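Local atomic coordinates of glutathione reductase (Bartonella henselae, PDB entry 3O0H), a protein that probably catalyses the NADPH-dependent reduction of glutathione disulfide to glutathione, with a bound FAD as redox cofactor. Residues G38-R43 / D340-V345; Y251-S256 / V267-G272; F395-N400 / P460-E465; S419-G424 / K446-I451. All blocks are in the same frame, centred on the assembly; numbering follows the deposited sequence.

Interaction 1 joins two helices beside the FAD-binding sheet and closes a loop of nearly 300 residues. Nested inside that loop is interaction 2, at the open end of a beta hairpin in the probable NADPH-binding part; the centres of the two lie about 43 Å apart, on opposite sides of the chain's centre. Interactions 3 and 4 come later along the chain, both in the dimerisation domain, with interaction 4 nested within the loop that interaction 3 closes. Their centres are about 23 Å apart, their nearest atoms about 7 Å, and both touch the second subunit. The contacts sample two nucleotide-binding parts and the subunit-pairing domain; interactions 1 and 3 touch different FAD molecules.

Interaction 1 of 4, residues G38-R43 / D340-V345; sequences GVRAAR and DAMCFV
Arg40 NH1 points at the sulfur of Met342, a weak hydrogen bond of 3.5 Å from NH1 to SD. The sulfur sits at the edge of the guanidinium, in its plane, and the N-H approaches it at 158°. Both chains fold to make this possible. With CG swung anti to the backbone N (chi1 179°) and further bends at chi2 and chi3, Arg40 runs past the flank of its partner, and Met342, bent at chi2 and chi3 as well, brings its thioether across to meet it. On the way the arginine's aliphatic part is used too: CG of Arg40 lies 3.9 Å from Met342 SD, and CB of Arg40 lies 3.8 Å from Ala341 CB.

Beside this pair the two helices, 36-47 and 334-349, run roughly alongside each other, the short segments crossing at -28° with their axes 8.5 Å apart. Such an approach is possible because small residues meet here: Ala341 points its methyl at the other helix, against the backbone N and the flank of Ala41, with 4.0 Å between the two CB atoms. Helix 36-47 follows the glycine-rich turn of a Rossmann-type FAD-binding fold, and Gly38 touches the FAD. The Ala41 methyl also meets the Phe344 ring obliquely, at 3.9 Å from CB to CD2, while one branch of Val345, CG2, rests against the carbonyl O of Ala41 at 3.9 Å. Leu159 of the sheet strand 158-160 packs on both Ala41 and Phe344, and Trp322 stacks edge-to-face on the Phe344 ring.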
# COMPACT_ATOMS: atom_id res chain seq x y z
N GLY B 38 27.54 7.96 4.17
CA GLY B 38 28.53 9.04 4.13
C GLY B 38 27.93 10.40 3.84
O GLY B 38 28.29 11.40 4.47
N VAL B 39 27.03 10.45 2.87
CA VAL B 39 26.48 11.74 2.45
C VAL B 39 25.59 12.30 3.53
O VAL B 39 25.58 13.55 3.76
CB VAL B 39 25.80 11.62 1.06
CG1 VAL B 39 24.43 10.97 1.18
CG2 VAL B 39 25.71 13.00 0.41
N ARG B 40 24.88 11.43 4.27
CA ARG B 40 24.04 11.89 5.37
C ARG B 40 24.90 12.46 6.48
O ARG B 40 24.63 13.56 6.95
CB ARG B 40 23.14 10.80 5.96
CG ARG B 40 22.26 11.31 7.15
CD ARG B 40 21.22 12.38 6.75
NE ARG B 40 20.25 11.91 5.74
CZ ARG B 40 19.05 11.39 6.03
NH1 ARG B 40 18.64 11.19 7.29
NH2 ARG B 40 18.28 10.98 5.06
N ALA B 41 25.95 11.71 6.87
CA ALA B 41 26.83 12.11 7.95
C ALA B 41 27.54 13.43 7.67
O ALA B 41 27.61 14.32 8.54
CB ALA B 41 27.90 11.00 8.21
N ALA B 42 28.10 13.53 6.49
CA ALA B 42 28.85 14.72 6.10
C ALA B 42 27.98 15.98 6.06
O ALA B 42 28.41 17.02 6.56
CB ALA B 42 29.53 14.52 4.77
N ARG B 43 26.78 15.88 5.47
CA ARG B 43 25.87 17.05 5.35
C ARG B 43 25.47 17.51 6.73
O ARG B 43 25.49 18.72 7.01
CB ARG B 43 24.63 16.74 4.49
CG ARG B 43 23.56 17.88 4.45
CD ARG B 43 22.43 17.58 3.40
NE ARG B 43 21.69 16.36 3.72
CZ ARG B 43 20.73 16.25 4.65
NH1 ARG B 43 20.14 15.07 4.84
NH2 ARG B 43 20.32 17.29 5.37
N ASP B 340 22.60 4.47 10.73
CA ASP B 340 24.00 4.46 11.25
C ASP B 340 24.57 5.90 11.27
O ASP B 340 25.17 6.33 12.25
CB ASP B 340 24.91 3.62 10.38
CG ASP B 340 24.74 2.09 10.56
OD1 ASP B 340 24.01 1.63 11.44
OD2 ASP B 340 25.39 1.36 9.78
N ALA B 341 24.39 6.63 10.16
CA ALA B 341 24.92 8.00 10.03
C ALA B 341 24.34 8.92 11.06
O ALA B 341 25.07 9.72 11.67
CB ALA B 341 24.71 8.57 8.58
N MET B 342 23.03 8.79 11.31
CA MET B 342 22.39 9.61 12.31
C MET B 342 22.95 9.29 13.69
O MET B 342 23.15 10.20 14.50
CB MET B 342 20.87 9.42 12.33
CG MET B 342 20.14 9.65 10.97
SD MET B 342 20.23 11.35 10.44
CE MET B 342 18.83 12.04 11.39
N CYS B 343 23.15 8.01 13.96
CA CYS B 343 23.73 7.59 15.24
C CYS B 343 25.14 8.14 15.39
O CYS B 343 25.53 8.61 16.46
CB CYS B 343 23.73 6.06 15.34
SG CYS B 343 22.07 5.39 15.49
N PHE B 344 25.91 8.11 14.30
CA PHE B 344 27.29 8.62 14.33
C PHE B 344 27.34 10.11 14.65
O PHE B 344 28.11 10.51 15.49
CB PHE B 344 28.02 8.34 13.00
CG PHE B 344 29.15 9.27 12.73
CD1 PHE B 344 30.36 9.12 13.42
CD2 PHE B 344 29.00 10.34 11.86
CE1 PHE B 344 31.42 10.02 13.19
CE2 PHE B 344 30.05 11.22 11.62
CZ PHE B 344 31.26 11.06 12.28
N VAL B 345 26.48 10.91 14.04
CA VAL B 345 26.51 12.36 14.25
C VAL B 345 26.15 12.73 15.70
O VAL B 345 26.83 13.58 16.31
CB VAL B 345 25.65 13.14 13.26
CG1 VAL B 345 25.70 14.64 13.60
CG2 VAL B 345 26.14 12.91 11.82

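Interaction 2 of 4, residues Y251-S256 / V267-G272; sequences YEATVS and VVLTNG
The flat groups that meet between Thr254-Ser256 and Val268-Thr270 are peptide units. The Thr254 carbonyl receives Thr270 N almost head-on, at 2.8 Å from N to O with a C=O...N angle of 169°, and the Leu269 CA-H also reaches Thr254 O, 3.2 Å from CA. Val268 O accepts Ser256 N at 2.8 Å, the donor lying in the carbonyl plane. These two bonds flank Val255 and Leu269, an antiparallel non-hydrogen-bonded pair at the open end of the hairpin formed by strands 255-261 and 264-269, part of a three-stranded antiparallel sheet. A type I turn from Leu269 to Gly272 leads away towards the third strand.

Side chains divide between two faces. On one, Val255 CG2 touches Val267 CG1 at 3.9 Å, the two valines crossing at about a right angle, and Leu269 sends CD1 to the Ala253 methyl and CD2 to Val255 CG2. Leu220 of strand 216-220 packs against all four. On the other, the two threonines cross at a slant: Thr270 CG2 lies against Thr254 CG2, and Thr270 OG1 is set between its backbone N and carbonyl carbon (chi1 51°). A water accepts from Thr254 N at 2.9 Å and also lies 2.9 Å from Thr270 OG1.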
# COMPACT_ATOMS: atom_id res chain seq x y z
N TYR B 251 18.30 -25.32 -10.18
CA TYR B 251 18.84 -25.44 -8.83
C TYR B 251 20.02 -26.40 -8.76
O TYR B 251 20.31 -27.12 -9.71
CB TYR B 251 17.73 -25.90 -7.89
CG TYR B 251 16.72 -24.85 -7.62
CD1 TYR B 251 17.09 -23.69 -6.93
CD2 TYR B 251 15.39 -24.97 -8.02
CE1 TYR B 251 16.19 -22.69 -6.67
CE2 TYR B 251 14.47 -23.96 -7.75
CZ TYR B 251 14.89 -22.83 -7.06
OH TYR B 251 14.06 -21.76 -6.76
N GLU B 252 20.69 -26.39 -7.61
CA GLU B 252 21.90 -27.12 -7.33
C GLU B 252 22.96 -26.84 -8.40
O GLU B 252 23.75 -27.70 -8.77
CB GLU B 252 21.58 -28.61 -7.18
CG GLU B 252 20.35 -28.90 -6.23
CD GLU B 252 20.59 -28.59 -4.73
OE1 GLU B 252 21.78 -28.53 -4.33
OE2 GLU B 252 19.57 -28.41 -3.97
N ALA B 253 22.94 -25.60 -8.89
CA ALA B 253 23.71 -25.20 -10.06
C ALA B 253 24.96 -24.42 -9.61
O ALA B 253 24.84 -23.37 -8.98
CB ALA B 253 22.83 -24.32 -10.99
N THR B 254 26.13 -24.93 -9.96
CA THR B 254 27.40 -24.20 -9.82
C THR B 254 28.02 -24.00 -11.20
O THR B 254 28.16 -24.95 -11.97
CB THR B 254 28.38 -25.01 -8.96
OG1 THR B 254 27.82 -25.14 -7.64
CG2 THR B 254 29.76 -24.32 -8.89
N VAL B 255 28.36 -22.76 -11.52
CA VAL B 255 28.98 -22.46 -12.78
C VAL B 255 30.43 -22.86 -12.72
O VAL B 255 31.11 -22.52 -11.76
CB VAL B 255 28.90 -20.99 -13.13
CG1 VAL B 255 29.67 -20.73 -14.46
CG2 VAL B 255 27.48 -20.55 -13.24
N SER B 256 30.89 -23.59 -13.74
CA SER B 256 32.29 -23.96 -13.89
C SER B 256 32.98 -22.90 -14.73
O SER B 256 34.03 -22.37 -14.36
CB SER B 256 32.37 -25.35 -14.54
OG SER B 256 33.67 -25.67 -14.97
N VAL B 267 27.32 -20.92 -20.81
CA VAL B 267 27.50 -21.10 -19.39
C VAL B 267 27.50 -22.59 -19.11
O VAL B 267 26.49 -23.27 -19.33
CB VAL B 267 26.40 -20.41 -18.57
CG1 VAL B 267 26.66 -20.61 -17.06
CG2 VAL B 267 26.32 -18.86 -18.90
N VAL B 268 28.63 -23.08 -18.62
CA VAL B 268 28.83 -24.48 -18.39
C VAL B 268 28.79 -24.71 -16.89
O VAL B 268 29.57 -24.09 -16.17
CB VAL B 268 30.19 -24.95 -18.97
CG1 VAL B 268 30.37 -26.45 -18.79
CG2 VAL B 268 30.31 -24.55 -20.46
N LEU B 269 27.90 -25.60 -16.44
CA LEU B 269 27.70 -25.94 -15.00
C LEU B 269 28.56 -27.10 -14.63
O LEU B 269 28.98 -27.85 -15.52
CB LEU B 269 26.23 -26.28 -14.70
CG LEU B 269 25.16 -25.26 -15.09
CD1 LEU B 269 23.77 -25.66 -14.56
CD2 LEU B 269 25.53 -23.90 -14.53
N THR B 270 28.82 -27.31 -13.34
CA THR B 270 29.68 -28.44 -12.93
C THR B 270 29.08 -29.83 -13.22
O THR B 270 29.81 -30.81 -13.23
CB THR B 270 30.04 -28.42 -11.42
OG1 THR B 270 28.85 -28.27 -10.66
CG2 THR B 270 31.03 -27.29 -11.10
N ASN B 271 27.77 -29.92 -13.44
CA ASN B 271 27.13 -31.19 -13.74
C ASN B 271 27.03 -31.51 -15.23
O ASN B 271 26.42 -32.51 -15.61
CB ASN B 271 25.75 -31.23 -13.12
CG ASN B 271 24.74 -30.41 -13.88
OD1 ASN B 271 25.10 -29.62 -14.76
ND2 ASN B 271 23.47 -30.61 -13.55
N GLY B 272 27.59 -30.65 -16.08
CA GLY B 272 27.61 -30.89 -17.51
C GLY B 272 26.58 -30.12 -18.32
O GLY B 272 26.73 -29.98 -19.53
O HOH W 1 26.11 -27.50 -11.38

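Interaction 3 of 4, residues F395-N400 / P460-E465; sequences FRPMRN and PTMSEE
Glu465 lies over one face of the Phe395 ring and touches it with its aliphatic part. CG stands 3.9 Å from the ring centroid and 22° off the normal, a CH-pi contact shifted toward the rim, with CE2 and CZ nearest. The carboxylate beyond is turned 50° from the ring plane. Phe395 reaches under the glutamate because its CG is wedged between backbone N and carbonyl carbon (chi1 66°), while Glu465 CG, anti to its carbonyl carbon, sits over the ring and the bend at chi2 swings the carboxylate off to another direction. At the ring's far tip, CZ is 3.9 Å from Met462 O, an oblique approach, and 4.2 Å from Met462 CB.

Two methionines are exchanged between the segments. Met462 extends past chi2 and brings SD up to the CB-CG side of Pro397, 3.9 Å from CB. Met398, stretched out from its backbone until a final bend at chi3, sets its methyl against the CB corner of Pro460, with CE 3.6 Å from that CB. Both pairs slant across one another. Met409 of strand 409-416 packs against both Phe395 and Met462.

The 460-465 loop is also braced from within: Glu464 N bonds to Thr461 OG1 in an ST motif, and Glu464 OE1 accepts from Thr461 N and also bonds His459. Pro460, preceded by a cis peptide bond, touches FAD, and its carbonyl O bonds Lys73 of the second subunit. A His-Pro-Thr loop paired with a glutamate and facing the other subunit is consistent with the active-site loop that glutathione reductases contribute across their dimer interface.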
# COMPACT_ATOMS: atom_id res chain seq x y z
N PHE B 395 -5.30 -15.22 -1.40
CA PHE B 395 -6.57 -14.89 -2.00
C PHE B 395 -6.37 -14.17 -3.33
O PHE B 395 -5.30 -13.67 -3.62
CB PHE B 395 -7.44 -14.09 -1.02
CG PHE B 395 -6.89 -12.72 -0.69
CD1 PHE B 395 -7.27 -11.60 -1.46
CD2 PHE B 395 -5.96 -12.57 0.30
CE1 PHE B 395 -6.73 -10.35 -1.20
CE2 PHE B 395 -5.41 -11.29 0.59
CZ PHE B 395 -5.80 -10.19 -0.16
N ARG B 396 -7.40 -14.16 -4.17
CA ARG B 396 -7.37 -13.43 -5.42
C ARG B 396 -7.90 -12.03 -5.15
O ARG B 396 -9.02 -11.88 -4.71
CB ARG B 396 -8.23 -14.14 -6.46
N PRO B 397 -7.08 -10.99 -5.38
CA PRO B 397 -7.61 -9.64 -5.25
C PRO B 397 -8.76 -9.36 -6.23
O PRO B 397 -8.81 -9.93 -7.34
CB PRO B 397 -6.42 -8.76 -5.60
CG PRO B 397 -5.25 -9.59 -5.40
CD PRO B 397 -5.63 -11.00 -5.59
N MET B 398 -9.66 -8.49 -5.81
CA MET B 398 -10.83 -8.19 -6.60
C MET B 398 -10.50 -7.84 -8.07
O MET B 398 -11.16 -8.29 -8.98
CB MET B 398 -11.59 -7.03 -5.97
CG MET B 398 -12.88 -6.70 -6.68
SD MET B 398 -13.61 -5.17 -6.05
CE MET B 398 -14.00 -5.68 -4.38
N ARG B 399 -9.45 -7.05 -8.27
CA ARG B 399 -9.02 -6.63 -9.59
C ARG B 399 -8.68 -7.80 -10.51
O ARG B 399 -8.88 -7.73 -11.72
CB ARG B 399 -7.83 -5.70 -9.47
CG ARG B 399 -7.44 -5.08 -10.80
CD ARG B 399 -6.61 -3.81 -10.61
NE ARG B 399 -5.19 -4.08 -10.34
CZ ARG B 399 -4.19 -3.67 -11.13
NH1 ARG B 399 -2.93 -3.95 -10.80
NH2 ARG B 399 -4.41 -2.99 -12.23
N ASN B 400 -8.17 -8.89 -9.95
CA ASN B 400 -7.78 -10.04 -10.75
C ASN B 400 -8.97 -10.90 -11.14
O ASN B 400 -8.94 -11.52 -12.19
CB ASN B 400 -6.68 -10.85 -10.09
CG ASN B 400 -5.43 -10.03 -9.85
OD1 ASN B 400 -5.25 -8.96 -10.44
ND2 ASN B 400 -4.56 -10.53 -9.02
N PRO B 460 -13.70 -1.63 -0.10
CA PRO B 460 -12.97 -2.82 -0.44
C PRO B 460 -11.47 -2.55 -0.56
O PRO B 460 -11.05 -1.67 -1.32
CB PRO B 460 -13.54 -3.23 -1.80
CG PRO B 460 -14.47 -2.11 -2.26
CD PRO B 460 -14.23 -0.95 -1.31
N THR B 461 -10.67 -3.28 0.19
CA THR B 461 -9.23 -3.23 0.06
C THR B 461 -8.67 -4.65 0.12
O THR B 461 -9.38 -5.58 0.47
CB THR B 461 -8.52 -2.39 1.19
OG1 THR B 461 -8.71 -3.05 2.45
CG2 THR B 461 -9.06 -0.96 1.29
N MET B 462 -7.39 -4.78 -0.18
CA MET B 462 -6.65 -6.01 0.09
C MET B 462 -6.23 -6.07 1.53
O MET B 462 -6.29 -7.13 2.17
CB MET B 462 -5.39 -6.05 -0.81
CG MET B 462 -5.75 -6.05 -2.27
SD MET B 462 -4.35 -6.34 -3.40
CE MET B 462 -2.95 -5.64 -2.56
N SER B 463 -5.87 -4.92 2.08
CA SER B 463 -5.33 -4.89 3.43
C SER B 463 -6.32 -5.28 4.52
O SER B 463 -5.90 -5.73 5.60
CB SER B 463 -4.70 -3.53 3.73
OG SER B 463 -3.54 -3.40 2.92
N GLU B 464 -7.63 -5.17 4.22
CA GLU B 464 -8.63 -5.53 5.23
C GLU B 464 -8.55 -7.00 5.64
O GLU B 464 -9.01 -7.35 6.75
CB GLU B 464 -10.06 -5.18 4.80
CG GLU B 464 -10.53 -5.82 3.52
CD GLU B 464 -11.98 -5.52 3.21
OE1 GLU B 464 -12.29 -5.26 2.05
OE2 GLU B 464 -12.82 -5.57 4.14
N GLU B 465 -7.99 -7.86 4.79
CA GLU B 465 -7.82 -9.28 5.17
C GLU B 465 -6.99 -9.44 6.43
O GLU B 465 -7.19 -10.39 7.17
CB GLU B 465 -7.21 -10.08 4.02
CG GLU B 465 -8.08 -10.06 2.76
CD GLU B 465 -9.50 -10.54 3.04
OE1 GLU B 465 -9.63 -11.56 3.77
OE2 GLU B 465 -10.48 -9.88 2.58

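Interaction 4 of 4, residues S419-G424 / K446-I451; sequences SRIVVG and KLTKDI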
# COMPACT_ATOMS: atom_id res chain seq x y z
N SER B 419 2.17 -14.61 24.61
CA SER B 419 2.07 -13.14 24.78
C SER B 419 0.99 -12.51 23.86
O SER B 419 0.57 -11.38 24.09
CB SER B 419 3.39 -12.47 24.45
OG SER B 419 3.61 -12.59 23.04
N ARG B 420 0.55 -13.26 22.85
CA ARG B 420 -0.32 -12.75 21.76
C ARG B 420 0.39 -11.71 20.85
O ARG B 420 -0.22 -11.20 19.91
CB ARG B 420 -1.67 -12.23 22.30
CG ARG B 420 -2.64 -13.36 22.80
CD ARG B 420 -3.27 -14.16 21.63
NE ARG B 420 -4.35 -13.45 20.89
CZ ARG B 420 -4.88 -13.85 19.73
NH1 ARG B 420 -4.44 -14.96 19.13
NH2 ARG B 420 -5.88 -13.17 19.15
N ILE B 421 1.68 -11.45 21.06
CA ILE B 421 2.40 -10.49 20.21
C ILE B 421 2.59 -11.06 18.77
O ILE B 421 2.96 -12.23 18.59
CB ILE B 421 3.75 -10.08 20.82
CG1 ILE B 421 3.55 -9.34 22.16
CG2 ILE B 421 4.49 -9.17 19.87
CD1 ILE B 421 4.83 -9.10 22.99
N VAL B 422 2.34 -10.22 17.77
CA VAL B 422 2.65 -10.58 16.37
C VAL B 422 4.16 -10.40 16.24
O VAL B 422 4.68 -9.28 16.38
CB VAL B 422 1.96 -9.71 15.36
CG1 VAL B 422 2.28 -10.23 13.94
CG2 VAL B 422 0.47 -9.66 15.64
N VAL B 423 4.84 -11.52 16.04
CA VAL B 423 6.29 -11.57 15.97
C VAL B 423 6.87 -11.69 14.57
O VAL B 423 8.09 -11.59 14.39
CB VAL B 423 6.85 -12.74 16.80
CG1 VAL B 423 6.44 -12.55 18.30
CG2 VAL B 423 6.40 -14.10 16.25
N GLY B 424 6.01 -11.91 13.58
CA GLY B 424 6.45 -11.94 12.18
C GLY B 424 5.27 -11.64 11.25
O GLY B 424 4.13 -11.97 11.57
N LYS B 446 5.04 -3.88 19.13
CA LYS B 446 4.69 -5.15 19.80
C LYS B 446 3.19 -5.29 20.00
O LYS B 446 2.72 -5.86 20.98
CB LYS B 446 5.45 -5.30 21.10
CG LYS B 446 6.97 -5.16 20.90
CD LYS B 446 7.65 -6.47 20.69
CE LYS B 446 9.16 -6.27 20.43
NZ LYS B 446 9.74 -5.53 21.54
N LEU B 447 2.43 -4.80 19.04
CA LEU B 447 0.99 -4.91 19.15
C LEU B 447 0.58 -6.37 19.09
O LEU B 447 1.17 -7.18 18.35
CB LEU B 447 0.31 -4.12 18.04
CG LEU B 447 0.43 -2.59 18.14
CD1 LEU B 447 -0.43 -1.95 17.02
CD2 LEU B 447 -0.02 -2.03 19.51
N THR B 448 -0.48 -6.68 19.81
CA THR B 448 -0.95 -8.04 19.90
C THR B 448 -1.95 -8.29 18.77
O THR B 448 -2.50 -7.36 18.16
CB THR B 448 -1.61 -8.33 21.25
OG1 THR B 448 -2.69 -7.41 21.47
CG2 THR B 448 -0.60 -8.20 22.41
N LYS B 449 -2.14 -9.57 18.49
CA LYS B 449 -3.03 -9.99 17.44
C LYS B 449 -4.46 -9.48 17.70
O LYS B 449 -5.19 -9.15 16.75
CB LYS B 449 -3.01 -11.52 17.36
CG LYS B 449 -3.94 -12.11 16.30
CD LYS B 449 -3.74 -11.48 14.89
CE LYS B 449 -4.48 -12.35 13.81
NZ LYS B 449 -5.91 -12.61 14.14
N ASP B 450 -4.83 -9.36 18.98
CA ASP B 450 -6.12 -8.80 19.37
C ASP B 450 -6.36 -7.38 18.88
O ASP B 450 -7.48 -7.02 18.58
CB ASP B 450 -6.27 -8.88 20.90
CG ASP B 450 -6.22 -10.29 21.38
OD1 ASP B 450 -7.25 -10.96 21.17
OD2 ASP B 450 -5.14 -10.74 21.86
N ILE B 451 -5.32 -6.58 18.78
CA ILE B 451 -5.45 -5.20 18.33
C ILE B 451 -5.67 -5.18 16.82
O ILE B 451 -6.44 -4.35 16.31
CB ILE B 451 -4.21 -4.35 18.64
CG1 ILE B 451 -3.98 -4.22 20.17
CG2 ILE B 451 -4.30 -2.95 17.93
CD1 ILE B 451 -5.13 -3.75 20.99
O HOH W 2 -7.03 -13.66 16.48
O HOH W 3 3.65 -6.90 17.14
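Arg420 belongs to a tight turn of the dimerisation domain, just before strand 422-428 of its antiparallel sheet, and reaches over the start of helix 449-454. Its CB lies 4.0 Å from Thr448 CB. CG, anti to the carbonyl carbon, lies 3.7 Å from Asp450 OD2 and CD runs past the same oxygen; the bends at chi2 and chi3 turn NE onto it. NE donates to Asp450 OD2 at 3.0 Å with an N-H...O angle of 168°, a salt bridge that stays in the guanidinium plane but meets the carboxylate from above its own. NH2 adds a weak bond to Asp450 OD1, and NH1 turns to Glu389 and Tyr391. Lys449 CB covers one guanidinium face, 3.7 Å above the plane.

The backbones are tied by a single bridge between Ile421 and Thr448. Arg420 O accepts Lys449 N at 2.9 Å, taking the first N-H of the helix, while Val422 N gives a weak bond to Leu447 O. Leu447 packs on Leu447 of the second subunit. Lys449 NZ makes a salt bridge with Asp453 and a hydrogen bond to Met469 O, and a water lies 2.8 Å from that NZ and 2.9 Å from Arg420 NH2, accepting from both.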